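Side-chain contacts in ribosomal RNA small subunit methyltransferase E (Thermotoga maritima, PDB 1Z85), which probably methylates N3 of a specific uridine in 16S ribosomal RNA, using S-adenosyl-L-methionine and acting on the assembled 30S subunit: residues B[102-107]-B[136-141]; B[126-131]-B[148-153]; B[107-112]-B[222-227]; B[24-29]-B[47-52]. All coordinates share one frame; numbering follows the deposited sequence.

Contact 1: B[102-107]-B[136-141]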
loop_
_atom_site.group_PDB
_atom_site.type_symbol
_atom_site.label_atom_id
_atom_site.label_comp_id
_atom_site.label_asym_id
_atom_site.label_seq_id
_atom_site.Cartn_x
_atom_site.Cartn_y
_atom_site.Cartn_z
ATOM N N LEU B 102 4.749 -5.734 7.377
ATOM C CA LEU B 102 3.993 -6.906 7.009
ATOM C C LEU B 102 3.032 -7.336 8.104
ATOM O O LEU B 102 1.884 -7.668 7.827
ATOM C CB LEU B 102 4.892 -8.071 6.645
ATOM C CG LEU B 102 5.716 -7.934 5.360
ATOM C CD1 LEU B 102 6.724 -9.098 5.272
ATOM C CD2 LEU B 102 4.789 -7.927 4.159
ATOM N N ILE B 103 3.511 -7.369 9.346
ATOM C CA ILE B 103 2.647 -7.593 10.481
ATOM C C ILE B 103 1.470 -6.604 10.576
ATOM O O ILE B 103 0.352 -6.998 10.879
ATOM C CB ILE B 103 3.427 -7.423 11.783
ATOM C CG1 ILE B 103 4.568 -8.445 11.886
ATOM C CG2 ILE B 103 2.512 -7.589 12.981
ATOM C CD1 ILE B 103 5.580 -8.075 12.980
ATOM N N GLU B 104 1.729 -5.328 10.349
ATOM C CA GLU B 104 0.663 -4.300 10.433
ATOM C C GLU B 104 -0.413 -4.531 9.403
ATOM O O GLU B 104 -1.626 -4.407 9.664
ATOM C CB GLU B 104 1.266 -2.898 10.296
ATOM C CG GLU B 104 1.841 -2.346 11.637
ATOM C CD GLU B 104 2.637 -0.999 11.568
ATOM O OE1 GLU B 104 2.745 -0.336 10.496
ATOM O OE2 GLU B 104 3.200 -0.651 12.639
ATOM N N LYS B 105 0.035 -4.865 8.209
ATOM C CA LYS B 105 -0.858 -5.212 7.082
ATOM C C LYS B 105 -1.623 -6.450 7.304
ATOM O O LYS B 105 -2.783 -6.531 6.923
ATOM C CB LYS B 105 -0.051 -5.326 5.793
ATOM C CG LYS B 105 0.123 -3.981 5.045
ATOM C CD LYS B 105 0.343 -2.817 5.999
ATOM C CE LYS B 105 -0.349 -1.577 5.572
ATOM N NZ LYS B 105 -0.392 -0.540 6.680
ATOM N N CYS B 106 -1.009 -7.444 7.917
ATOM C CA CYS B 106 -1.760 -8.641 8.321
ATOM C C CYS B 106 -2.922 -8.365 9.281
ATOM O O CYS B 106 -3.998 -8.947 9.158
ATOM C CB CYS B 106 -0.831 -9.643 8.994
ATOM S SG CYS B 106 0.217 -10.566 7.873
ATOM N N VAL B 107 -2.717 -7.499 10.266
ATOM C CA VAL B 107 -3.839 -7.064 11.138
ATOM C C VAL B 107 -4.890 -6.394 10.312
ATOM O O VAL B 107 -6.071 -6.704 10.388
ATOM C CB VAL B 107 -3.369 -6.047 12.234
ATOM C CG1 VAL B 107 -4.508 -5.583 13.102
ATOM C CG2 VAL B 107 -2.262 -6.637 13.091
ATOM N N ARG B 136 -0.888 -5.490 18.624
ATOM C CA ARG B 136 -1.746 -4.750 19.531
ATOM C C ARG B 136 -1.978 -3.329 19.007
ATOM O O ARG B 136 -3.084 -2.873 18.924
ATOM C CB ARG B 136 -1.102 -4.713 20.909
ATOM C CG ARG B 136 -1.931 -3.997 21.930
ATOM C CD ARG B 136 -1.089 -3.212 22.904
ATOM N NE ARG B 136 -0.348 -4.127 23.747
ATOM C CZ ARG B 136 0.006 -3.897 25.008
ATOM N NH1 ARG B 136 -0.304 -2.756 25.637
ATOM N NH2 ARG B 136 0.673 -4.846 25.649
ATOM N N GLU B 137 -0.918 -2.604 18.695
ATOM C CA GLU B 137 -1.083 -1.186 18.379
ATOM C C GLU B 137 -1.869 -1.048 17.090
ATOM O O GLU B 137 -2.744 -0.222 17.008
ATOM C CB GLU B 137 0.272 -0.445 18.301
ATOM C CG GLU B 137 1.030 -0.335 19.683
ATOM C CD GLU B 137 0.286 0.480 20.783
ATOM O OE1 GLU B 137 -0.828 0.995 20.553
ATOM O OE2 GLU B 137 0.815 0.613 21.897
ATOM N N ALA B 138 -1.582 -1.892 16.107
ATOM C CA ALA B 138 -2.359 -1.910 14.843
ATOM C C ALA B 138 -3.834 -2.246 15.039
ATOM O O ALA B 138 -4.725 -1.568 14.510
ATOM C CB ALA B 138 -1.741 -2.890 13.846
ATOM N N ALA B 139 -4.109 -3.298 15.780
ATOM C CA ALA B 139 -5.479 -3.677 16.091
ATOM C C ALA B 139 -6.228 -2.562 16.812
ATOM O O ALA B 139 -7.383 -2.312 16.511
ATOM C CB ALA B 139 -5.455 -4.959 16.936
ATOM N N LYS B 140 -5.592 -1.879 17.767
ATOM C CA LYS B 140 -6.291 -0.794 18.492
ATOM C C LYS B 140 -6.678 0.285 17.492
ATOM O O LYS B 140 -7.765 0.828 17.568
ATOM C CB LYS B 140 -5.448 -0.179 19.622
ATOM C CG LYS B 140 -5.359 -1.019 20.889
ATOM C CD LYS B 140 -4.075 -0.700 21.704
ATOM C CE LYS B 140 -3.886 0.812 21.949
ATOM N NZ LYS B 140 -2.731 1.105 22.852
ATOM N N GLN B 141 -5.799 0.548 16.525
ATOM C CA GLN B 141 -6.114 1.499 15.469
ATOM C C GLN B 141 -7.228 1.026 14.494
ATOM O O GLN B 141 -8.108 1.827 14.100
ATOM C CB GLN B 141 -4.835 1.907 14.739
ATOM C CG GLN B 141 -4.830 3.353 14.234
#
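Behind the face that Ala138 and Ala139 turn to Val107, Lys140 NZ is gripped by three groups. Glu137 OE1 lies 3.0 Å from Lys140 NZ, one turn back on the same helix. This salt bridge uses the syn side of the carboxylate, with NZ about 30° out of its plane. Glu32 and His35 of helix 30-38 hold the same ammonium. The polar cluster therefore ties helix 128-142 to helix 30-38, while the contact face itself stays apolar.

That face is carried by Val107. Its two methyls straddle the junction between Ala138 and Ala139. CG1, anti to the backbone N (chi1 179°), runs over the second alanine: Val107 CG1 is 3.5 Å from Ala139 N and 4.0 Å from Ala139 CB. The other branch takes the first alanine, with Val107 CG2 3.9 Å from Ala138 CB. A turn earlier, Glu104 adds only its aliphatic part, Glu104 CG lying 4.2 Å from Ala138 CB. Its carboxylate pairs with Arg100. No hydrogen bond crosses between the two segments.

The axes of the two helical segments come within 9.0 Å at 36°, with alanine methyls on one side of the contact. The contact joins helix 96-108 to helix 128-142 in the methyltransferase domain. Ile103 extends the same packing to Ala131, Val134 and Val135. Leu102 and Cys106 face strand 87-92.

Contact 2: B[126-131]-B[148-153]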
loop_
_atom_site.group_PDB
_atom_site.type_symbol
_atom_site.label_atom_id
_atom_site.label_comp_id
_atom_site.label_asym_id
_atom_site.label_seq_id
_atom_site.Cartn_x
_atom_site.Cartn_y
_atom_site.Cartn_z
ATOM N N ILE B 126 13.610 -12.222 15.316
ATOM C CA ILE B 126 12.485 -11.423 15.796
ATOM C C ILE B 126 12.209 -11.715 17.258
ATOM O O ILE B 126 12.296 -12.889 17.706
ATOM C CB ILE B 126 11.198 -11.631 14.936
ATOM C CG1 ILE B 126 10.101 -10.635 15.308
ATOM C CG2 ILE B 126 10.643 -13.016 15.017
ATOM C CD1 ILE B 126 9.044 -10.605 14.246
ATOM N N SER B 127 11.891 -10.652 17.997
ATOM C CA SER B 127 11.327 -10.770 19.350
ATOM C C SER B 127 9.790 -10.921 19.243
ATOM O O SER B 127 9.084 -10.018 18.773
ATOM C CB SER B 127 11.633 -9.543 20.193
ATOM O OG SER B 127 10.863 -9.566 21.424
ATOM N N LEU B 128 9.285 -12.065 19.655
ATOM C CA LEU B 128 7.874 -12.333 19.592
ATOM C C LEU B 128 7.071 -11.381 20.452
ATOM O O LEU B 128 5.974 -11.006 20.090
ATOM C CB LEU B 128 7.595 -13.784 19.976
ATOM C CG LEU B 128 6.419 -14.433 19.281
ATOM C CD1 LEU B 128 6.733 -14.688 17.806
ATOM C CD2 LEU B 128 6.035 -15.717 20.012
ATOM N N ASP B 129 7.630 -10.907 21.555
ATOM C CA ASP B 129 6.951 -9.874 22.337
ATOM C C ASP B 129 6.837 -8.542 21.609
ATOM O O ASP B 129 5.834 -7.831 21.763
ATOM C CB ASP B 129 7.669 -9.689 23.679
ATOM C CG ASP B 129 7.408 -10.852 24.658
ATOM O OD1 ASP B 129 6.632 -11.799 24.351
ATOM O OD2 ASP B 129 7.998 -10.816 25.751
ATOM N N LYS B 130 7.837 -8.212 20.793
ATOM C CA LYS B 130 7.789 -6.989 20.004
ATOM C C LYS B 130 6.735 -7.118 18.945
ATOM O O LYS B 130 5.992 -6.179 18.714
ATOM C CB LYS B 130 9.155 -6.636 19.392
ATOM C CG LYS B 130 9.280 -5.164 18.811
ATOM C CD LYS B 130 10.734 -4.793 18.370
ATOM C CE LYS B 130 11.777 -4.849 19.529
ATOM N NZ LYS B 130 12.766 -6.030 19.551
ATOM N N ALA B 131 6.649 -8.279 18.303
ATOM C CA ALA B 131 5.665 -8.502 17.258
ATOM C C ALA B 131 4.228 -8.374 17.820
ATOM O O ALA B 131 3.365 -7.715 17.231
ATOM C CB ALA B 131 5.894 -9.838 16.636
ATOM N N PRO B 148 -4.923 -11.270 15.475
ATOM C CA PRO B 148 -4.254 -12.449 14.954
ATOM C C PRO B 148 -3.291 -13.044 15.981
ATOM O O PRO B 148 -2.707 -12.318 16.790
ATOM C CB PRO B 148 -3.461 -11.927 13.740
ATOM C CG PRO B 148 -3.286 -10.479 13.993
ATOM C CD PRO B 148 -4.535 -10.070 14.724
ATOM N N LYS B 149 -3.146 -14.365 15.928
ATOM C CA LYS B 149 -2.171 -15.068 16.708
ATOM C C LYS B 149 -0.833 -14.939 15.994
ATOM O O LYS B 149 -0.819 -14.715 14.802
ATOM C CB LYS B 149 -2.526 -16.560 16.821
ATOM C CG LYS B 149 -3.964 -16.912 17.156
ATOM C CD LYS B 149 -4.501 -16.266 18.424
ATOM C CE LYS B 149 -5.911 -16.827 18.773
ATOM N NZ LYS B 149 -6.683 -16.004 19.773
ATOM N N VAL B 150 0.276 -15.051 16.742
ATOM C CA VAL B 150 1.641 -15.065 16.190
ATOM C C VAL B 150 2.366 -16.319 16.686
ATOM O O VAL B 150 2.170 -16.733 17.806
ATOM C CB VAL B 150 2.459 -13.784 16.542
ATOM C CG1 VAL B 150 1.778 -12.508 15.929
ATOM C CG2 VAL B 150 2.649 -13.650 18.031
ATOM N N SER B 151 3.122 -16.959 15.788
ATOM C CA SER B 151 3.859 -18.166 16.071
ATOM C C SER B 151 5.177 -18.132 15.287
ATOM O O SER B 151 5.346 -17.319 14.332
ATOM C CB SER B 151 3.059 -19.375 15.600
ATOM O OG SER B 151 1.777 -19.406 16.215
ATOM N N PHE B 152 6.115 -18.966 15.716
ATOM C CA PHE B 152 7.292 -19.266 14.924
ATOM C C PHE B 152 6.946 -20.447 14.025
ATOM O O PHE B 152 6.050 -21.227 14.331
ATOM C CB PHE B 152 8.491 -19.630 15.782
ATOM C CG PHE B 152 8.977 -18.526 16.687
ATOM C CD1 PHE B 152 9.621 -17.426 16.159
ATOM C CD2 PHE B 152 8.842 -18.634 18.091
ATOM C CE1 PHE B 152 10.094 -16.432 16.976
ATOM C CE2 PHE B 152 9.323 -17.622 18.926
ATOM C CZ PHE B 152 9.941 -16.506 18.349
ATOM N N LEU B 153 7.632 -20.575 12.901
ATOM C CA LEU B 153 7.419 -21.706 11.990
ATOM C C LEU B 153 8.785 -22.281 11.658
ATOM O O LEU B 153 9.654 -21.550 11.142
ATOM C CB LEU B 153 6.742 -21.197 10.693
ATOM C CG LEU B 153 6.512 -22.302 9.635
ATOM C CD1 LEU B 153 5.489 -23.291 10.138
ATOM C CD2 LEU B 153 6.135 -21.769 8.286
#
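Val150 is the first residue of 148-153 to meet the start of helix 128-142. With CG1 anti to the carbonyl carbon (chi1 -62°), CG2 falls between the backbone N and the carbonyl carbon and turns to Leu128. Val150 CG2 and Leu128 CG are 4.0 Å apart, and the two side chains lie alongside each other, running opposite ways. Ser151 turns away. Its backbone bonds to Ile114 and Phe116 tie the strand to its neighbour, 113-117.

Phe152 brings its ring back to the helix start. Leu128 CD1 lies over one face, 4.0 Å from the centroid of the Phe152 ring and 19° off the normal. This is a CH-pi contact, shifted toward the rim, with Leu128 CD1 3.7 Å from Phe152 CZ. Ile126 meets the ring differently, at the edge and near its plane: Ile126 CG2 is 4.0 Å from Phe152 CE1. Between Ile126 and Leu128, Ser127 is the N-cap of helix 128-142, its OG accepting a weak bond from Lys130 N.

Cutting Leu128 back to an alanine removes CG and both methyls, and is likely to leave a gap beside Val150 and the Phe152 ring freer to turn. The contact closes the helix-to-strand part of a beta-alpha-beta unit near the surface. With no polar bond across it, shape and apolar burial hold it together. Leu128 over a face and Ile126 at the edge together limit how the ring can turn.

Contact 3: B[107-112]-B[222-227]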
loop_
_atom_site.group_PDB
_atom_site.type_symbol
_atom_site.label_atom_id
_atom_site.label_comp_id
_atom_site.label_asym_id
_atom_site.label_seq_id
_atom_site.Cartn_x
_atom_site.Cartn_y
_atom_site.Cartn_z
ATOM N N VAL B 107 -2.717 -7.499 10.266
ATOM C CA VAL B 107 -3.839 -7.064 11.138
ATOM C C VAL B 107 -4.890 -6.394 10.312
ATOM O O VAL B 107 -6.071 -6.704 10.388
ATOM C CB VAL B 107 -3.369 -6.047 12.234
ATOM C CG1 VAL B 107 -4.508 -5.583 13.102
ATOM C CG2 VAL B 107 -2.262 -6.637 13.091
ATOM N N GLU B 108 -4.449 -5.443 9.520
ATOM C CA GLU B 108 -5.324 -4.645 8.721
ATOM C C GLU B 108 -6.216 -5.400 7.756
ATOM O O GLU B 108 -7.362 -5.042 7.569
ATOM C CB GLU B 108 -4.485 -3.663 7.896
ATOM C CG GLU B 108 -5.128 -2.391 7.755
ATOM C CD GLU B 108 -4.421 -1.460 6.799
ATOM O OE1 GLU B 108 -3.176 -1.466 6.748
ATOM O OE2 GLU B 108 -5.159 -0.717 6.123
ATOM N N LEU B 109 -5.649 -6.403 7.114
ATOM C CA LEU B 109 -6.278 -7.167 6.045
ATOM C C LEU B 109 -6.973 -8.434 6.509
ATOM O O LEU B 109 -7.260 -9.338 5.697
ATOM C CB LEU B 109 -5.226 -7.549 4.972
ATOM C CG LEU B 109 -4.593 -6.319 4.284
ATOM C CD1 LEU B 109 -3.431 -6.687 3.399
ATOM C CD2 LEU B 109 -5.650 -5.571 3.489
ATOM N N GLY B 110 -7.236 -8.531 7.793
ATOM C CA GLY B 110 -8.023 -9.640 8.295
ATOM C C GLY B 110 -7.359 -11.008 8.357
ATOM O O GLY B 110 -8.034 -12.032 8.487
ATOM N N VAL B 111 -6.047 -11.054 8.290
ATOM C CA VAL B 111 -5.325 -12.299 8.539
ATOM C C VAL B 111 -5.568 -12.787 9.973
ATOM O O VAL B 111 -5.576 -11.988 10.917
ATOM C CB VAL B 111 -3.806 -12.112 8.250
ATOM C CG1 VAL B 111 -2.980 -13.262 8.730
ATOM C CG2 VAL B 111 -3.573 -11.826 6.765
ATOM N N ASP B 112 -5.800 -14.097 10.106
ATOM C CA ASP B 112 -6.080 -14.764 11.405
ATOM C C ASP B 112 -4.847 -15.282 12.148
ATOM O O ASP B 112 -4.815 -15.245 13.364
ATOM C CB ASP B 112 -7.067 -15.933 11.197
ATOM C CG ASP B 112 -8.390 -15.466 10.638
ATOM O OD1 ASP B 112 -9.062 -14.622 11.264
ATOM O OD2 ASP B 112 -8.742 -15.894 9.539
ATOM N N LEU B 222 -1.323 -5.699 -2.289
ATOM C CA LEU B 222 -2.154 -6.156 -3.377
ATOM C C LEU B 222 -2.399 -7.668 -3.301
ATOM O O LEU B 222 -3.516 -8.161 -3.505
ATOM C CB LEU B 222 -1.505 -5.764 -4.687
ATOM C CG LEU B 222 -2.396 -5.816 -5.892
ATOM C CD1 LEU B 222 -3.573 -4.858 -5.716
ATOM C CD2 LEU B 222 -1.515 -5.490 -7.092
ATOM N N THR B 223 -1.362 -8.410 -2.987
ATOM C CA THR B 223 -1.469 -9.880 -2.946
ATOM C C THR B 223 -2.318 -10.372 -1.801
ATOM O O THR B 223 -3.278 -11.097 -2.002
ATOM C CB THR B 223 -0.072 -10.502 -2.884
ATOM O OG1 THR B 223 0.639 -10.136 -4.067
ATOM C CG2 THR B 223 -0.158 -12.005 -2.791
ATOM N N VAL B 224 -1.957 -9.991 -0.588
ATOM C CA VAL B 224 -2.679 -10.447 0.592
ATOM C C VAL B 224 -4.051 -9.815 0.623
ATOM O O VAL B 224 -5.027 -10.416 1.051
ATOM C CB VAL B 224 -1.891 -10.061 1.858
ATOM C CG1 VAL B 224 -2.659 -10.426 3.147
ATOM C CG2 VAL B 224 -0.539 -10.698 1.833
ATOM N N GLY B 225 -4.133 -8.580 0.180
ATOM C CA GLY B 225 -5.402 -7.854 0.155
ATOM C C GLY B 225 -6.425 -8.353 -0.830
ATOM O O GLY B 225 -7.625 -8.386 -0.521
ATOM N N TYR B 226 -5.973 -8.753 -2.018
ATOM C CA TYR B 226 -6.858 -9.397 -2.974
ATOM C C TYR B 226 -7.407 -10.716 -2.431
ATOM O O TYR B 226 -8.590 -11.018 -2.550
ATOM C CB TYR B 226 -6.120 -9.674 -4.269
ATOM C CG TYR B 226 -6.887 -10.585 -5.221
ATOM C CD1 TYR B 226 -8.044 -10.142 -5.895
ATOM C CD2 TYR B 226 -6.475 -11.883 -5.430
ATOM C CE1 TYR B 226 -8.745 -10.990 -6.761
ATOM C CE2 TYR B 226 -7.150 -12.721 -6.302
ATOM C CZ TYR B 226 -8.272 -12.283 -6.954
ATOM O OH TYR B 226 -8.918 -13.167 -7.797
ATOM N N ILE B 227 -6.515 -11.530 -1.886
ATOM C CA ILE B 227 -6.902 -12.781 -1.297
ATOM C C ILE B 227 -7.911 -12.576 -0.139
ATOM O O ILE B 227 -8.913 -13.230 -0.075
ATOM C CB ILE B 227 -5.633 -13.579 -0.854
ATOM C CG1 ILE B 227 -4.889 -14.112 -2.100
ATOM C CG2 ILE B 227 -6.043 -14.743 0.072
ATOM C CD1 ILE B 227 -3.401 -14.426 -1.939
#
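Leu109 and Gly225 bring the two backbones nearest, with Leu109 CA 6.0 Å from Gly225 CA. Segment 222-227 is helical throughout. Segment 107-112 holds the last residues of helix 96-108 and the turn that ends it. Leu109 is the first residue to leave helical geometry. A Schellman motif closes this end. Gly110, with a positive phi of 74°, is its C-prime residue. Val111 N returns to Cys106 O, and Gly110 N makes a weak bond to Val107 O at 3.4 Å.

The turn presents Leu109 and Val111 to the helix. Leu109 carries most of the contact with its two methyls. Leu109 CD1 lies 3.8 Å from Val224 CG1 and equally close, 3.8 Å, to Gly225 N. Leu109 CD2 rests on the backbone, 4.0 Å from Gly225 CA. Because Gly225 has no side chain, the leucine meets the helix main chain directly. Val224 CG1, placed anti to its own amide nitrogen (chi1 176°), touches both partners. It meets Val111 CG2 at 4.0 Å, and there the two valine side chains cross at about a right angle. All four touching residues are buried, and no hydrogen bond joins the segments.

The contact packs the end of helix 96-108 on helix 216-230, next to the parallel sheet. Val111 and Ile227 both reach Leu87 of strand 87-92. The dimer interface adjoins: Glu108 bonds to Thr218 and Arg215 of the second subunit, and Tyr226 packs on Tyr226 of that subunit.

Contact 4: B[24-29]-B[47-52]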
loop_
_atom_site.group_PDB
_atom_site.type_symbol
_atom_site.label_atom_id
_atom_site.label_comp_id
_atom_site.label_asym_id
_atom_site.label_seq_id
_atom_site.Cartn_x
_atom_site.Cartn_y
_atom_site.Cartn_z
ATOM N N GLY B 24 -14.241 -8.618 37.179
ATOM C CA GLY B 24 -14.990 -7.369 37.011
ATOM C C GLY B 24 -14.186 -6.120 36.657
ATOM O O GLY B 24 -14.750 -5.027 36.543
ATOM N N GLU B 25 -12.876 -6.264 36.470
ATOM C CA GLU B 25 -12.053 -5.136 36.070
ATOM C C GLU B 25 -11.218 -5.448 34.816
ATOM O O GLU B 25 -11.023 -6.613 34.448
ATOM C CB GLU B 25 -11.157 -4.715 37.239
ATOM C CG GLU B 25 -9.994 -5.678 37.525
ATOM C CD GLU B 25 -9.306 -5.380 38.842
ATOM O OE1 GLU B 25 -9.267 -4.185 39.224
ATOM O OE2 GLU B 25 -8.819 -6.341 39.492
ATOM N N VAL B 26 -10.756 -4.396 34.150
ATOM C CA VAL B 26 -9.759 -4.536 33.118
ATOM C C VAL B 26 -8.512 -3.866 33.676
ATOM O O VAL B 26 -8.590 -2.748 34.188
ATOM C CB VAL B 26 -10.222 -3.910 31.781
ATOM C CG1 VAL B 26 -9.174 -4.048 30.733
ATOM C CG2 VAL B 26 -11.522 -4.576 31.295
ATOM N N ILE B 27 -7.389 -4.582 33.653
ATOM C CA ILE B 27 -6.110 -4.009 34.080
ATOM C C ILE B 27 -5.231 -3.771 32.879
ATOM O O ILE B 27 -5.246 -4.533 31.927
ATOM C CB ILE B 27 -5.353 -4.867 35.169
ATOM C CG1 ILE B 27 -4.932 -6.230 34.625
ATOM C CG2 ILE B 27 -6.205 -5.025 36.455
ATOM N N PHE B 28 -4.444 -2.707 32.945
ATOM C CA PHE B 28 -3.668 -2.230 31.814
ATOM C C PHE B 28 -2.201 -2.089 32.189
ATOM O O PHE B 28 -1.890 -1.640 33.303
ATOM C CB PHE B 28 -4.182 -0.864 31.377
ATOM C CG PHE B 28 -5.668 -0.815 31.102
ATOM C CD1 PHE B 28 -6.573 -0.651 32.135
ATOM C CD2 PHE B 28 -6.145 -0.868 29.801
ATOM C CE1 PHE B 28 -7.917 -0.573 31.872
ATOM C CE2 PHE B 28 -7.505 -0.793 29.527
ATOM C CZ PHE B 28 -8.386 -0.635 30.556
ATOM N N ASP B 29 -1.314 -2.453 31.261
ATOM C CA ASP B 29 0.128 -2.366 31.482
ATOM C C ASP B 29 0.684 -0.942 31.296
ATOM O O ASP B 29 -0.076 0.020 31.074
ATOM C CB ASP B 29 0.874 -3.396 30.616
ATOM C CG ASP B 29 0.818 -3.096 29.115
ATOM O OD1 ASP B 29 0.218 -2.085 28.696
ATOM O OD2 ASP B 29 1.408 -3.887 28.348
ATOM N N ILE B 47 -14.504 4.488 29.348
ATOM C CA ILE B 47 -13.607 4.094 28.243
ATOM C C ILE B 47 -13.985 2.736 27.697
ATOM O O ILE B 47 -14.732 1.996 28.336
ATOM C CB ILE B 47 -12.142 4.022 28.712
ATOM C CG1 ILE B 47 -11.983 2.963 29.815
ATOM C CG2 ILE B 47 -11.653 5.420 29.180
ATOM C CD1 ILE B 47 -10.593 2.859 30.338
ATOM N N GLU B 48 -13.437 2.416 26.523
ATOM C CA GLU B 48 -13.634 1.145 25.896
ATOM C C GLU B 48 -12.286 0.435 25.758
ATOM O O GLU B 48 -11.310 1.023 25.260
ATOM C CB GLU B 48 -14.254 1.316 24.518
ATOM C CG GLU B 48 -14.741 -0.023 23.944
ATOM C CD GLU B 48 -15.125 0.006 22.463
ATOM O OE1 GLU B 48 -15.099 1.078 21.816
ATOM O OE2 GLU B 48 -15.458 -1.081 21.952
ATOM N N ALA B 49 -12.250 -0.820 26.207
ATOM C CA ALA B 49 -11.098 -1.698 26.017
ATOM C C ALA B 49 -11.501 -2.966 25.305
ATOM O O ALA B 49 -12.686 -3.288 25.240
ATOM C CB ALA B 49 -10.454 -2.041 27.351
ATOM N N THR B 50 -10.505 -3.644 24.735
ATOM C CA THR B 50 -10.653 -5.013 24.272
ATOM C C THR B 50 -9.617 -5.891 24.929
ATOM O O THR B 50 -8.555 -5.417 25.319
ATOM C CB THR B 50 -10.505 -5.142 22.748
ATOM O OG1 THR B 50 -10.636 -6.524 22.359
ATOM C CG2 THR B 50 -9.181 -4.589 22.286
ATOM N N ASP B 51 -9.920 -7.180 25.045
ATOM C CA ASP B 51 -8.922 -8.132 25.519
ATOM C C ASP B 51 -8.132 -8.755 24.363
ATOM O O ASP B 51 -7.259 -9.539 24.601
ATOM C CB ASP B 51 -9.559 -9.220 26.392
ATOM C CG ASP B 51 -10.681 -9.941 25.711
ATOM O OD1 ASP B 51 -10.947 -9.623 24.536
ATOM O OD2 ASP B 51 -11.320 -10.794 26.363
ATOM N N GLY B 52 -8.468 -8.419 23.118
ATOM C CA GLY B 52 -7.876 -9.095 21.968
ATOM C C GLY B 52 -8.386 -10.492 21.660
ATOM O O GLY B 52 -7.848 -11.167 20.773
#
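Ala49 is the close point of the contact, where its methyl meets both Val26 and Phe28. Ala49 CB sits at the edge of the Phe28 ring, near its plane, 3.9 Å from Phe28 CE2. From the same strand as Phe28, Val26 CG1 comes to 4.1 Å from Ala49 CB. Ile47 lies two residues back on the same strand face as Ala49. The Ile47 and Phe28 side chains reach toward each other, and Ile47 CD1 is 4.1 Å from Phe28 CZ. These four side chains are buried and purely apolar. Met36 of helix 30-38 touches both Phe28 and Ile47.

The looser side is polar and partly exposed. Glu48 points away from strand 25-28 and bonds to Ser56 and Tyr145. Asp51 bonds to Tyr57. Thr50 also turns away but is buried. At the strand end, Thr50 OG1 accepts from Gly52 N at 3.0 Å, forming an ST turn.

The axes of the short strand segments stay 9.0 Å apart and cross at 78°, with no hydrogen bond between them. The strands thus pack face to face through side chains. This is consistent with the interior of a curled, barrel-like beta sheet, as expected for the PUA domain of RsmE methyltransferases.

Contacts 1, 2 and 3 belong to the methyltransferase domain, while contact 4 lies in the N-terminal beta domain. Contacts 1 and 3 share Val107, and their centres are about 11 Å apart. Contact 2 lies about 12 Å from contact 1, centre to centre. Both use helix 128-142, and Ile103 CD1 touches Ala131 CB at 4.1 Å. Contact 2 meets contact 3 where Lys149 N lies 3.2 Å from Asp112 O, a probable hydrogen bond. Contact 4 is about 18 Å from contact 1 between centres, yet a salt bridge spans the domains, Arg136 NH2 to Asp29 OD2 at 3.0 Å. Contact 3 reaches the second subunit at several residues, contact 1 through Lys105, contacts 2 and 4 not at all.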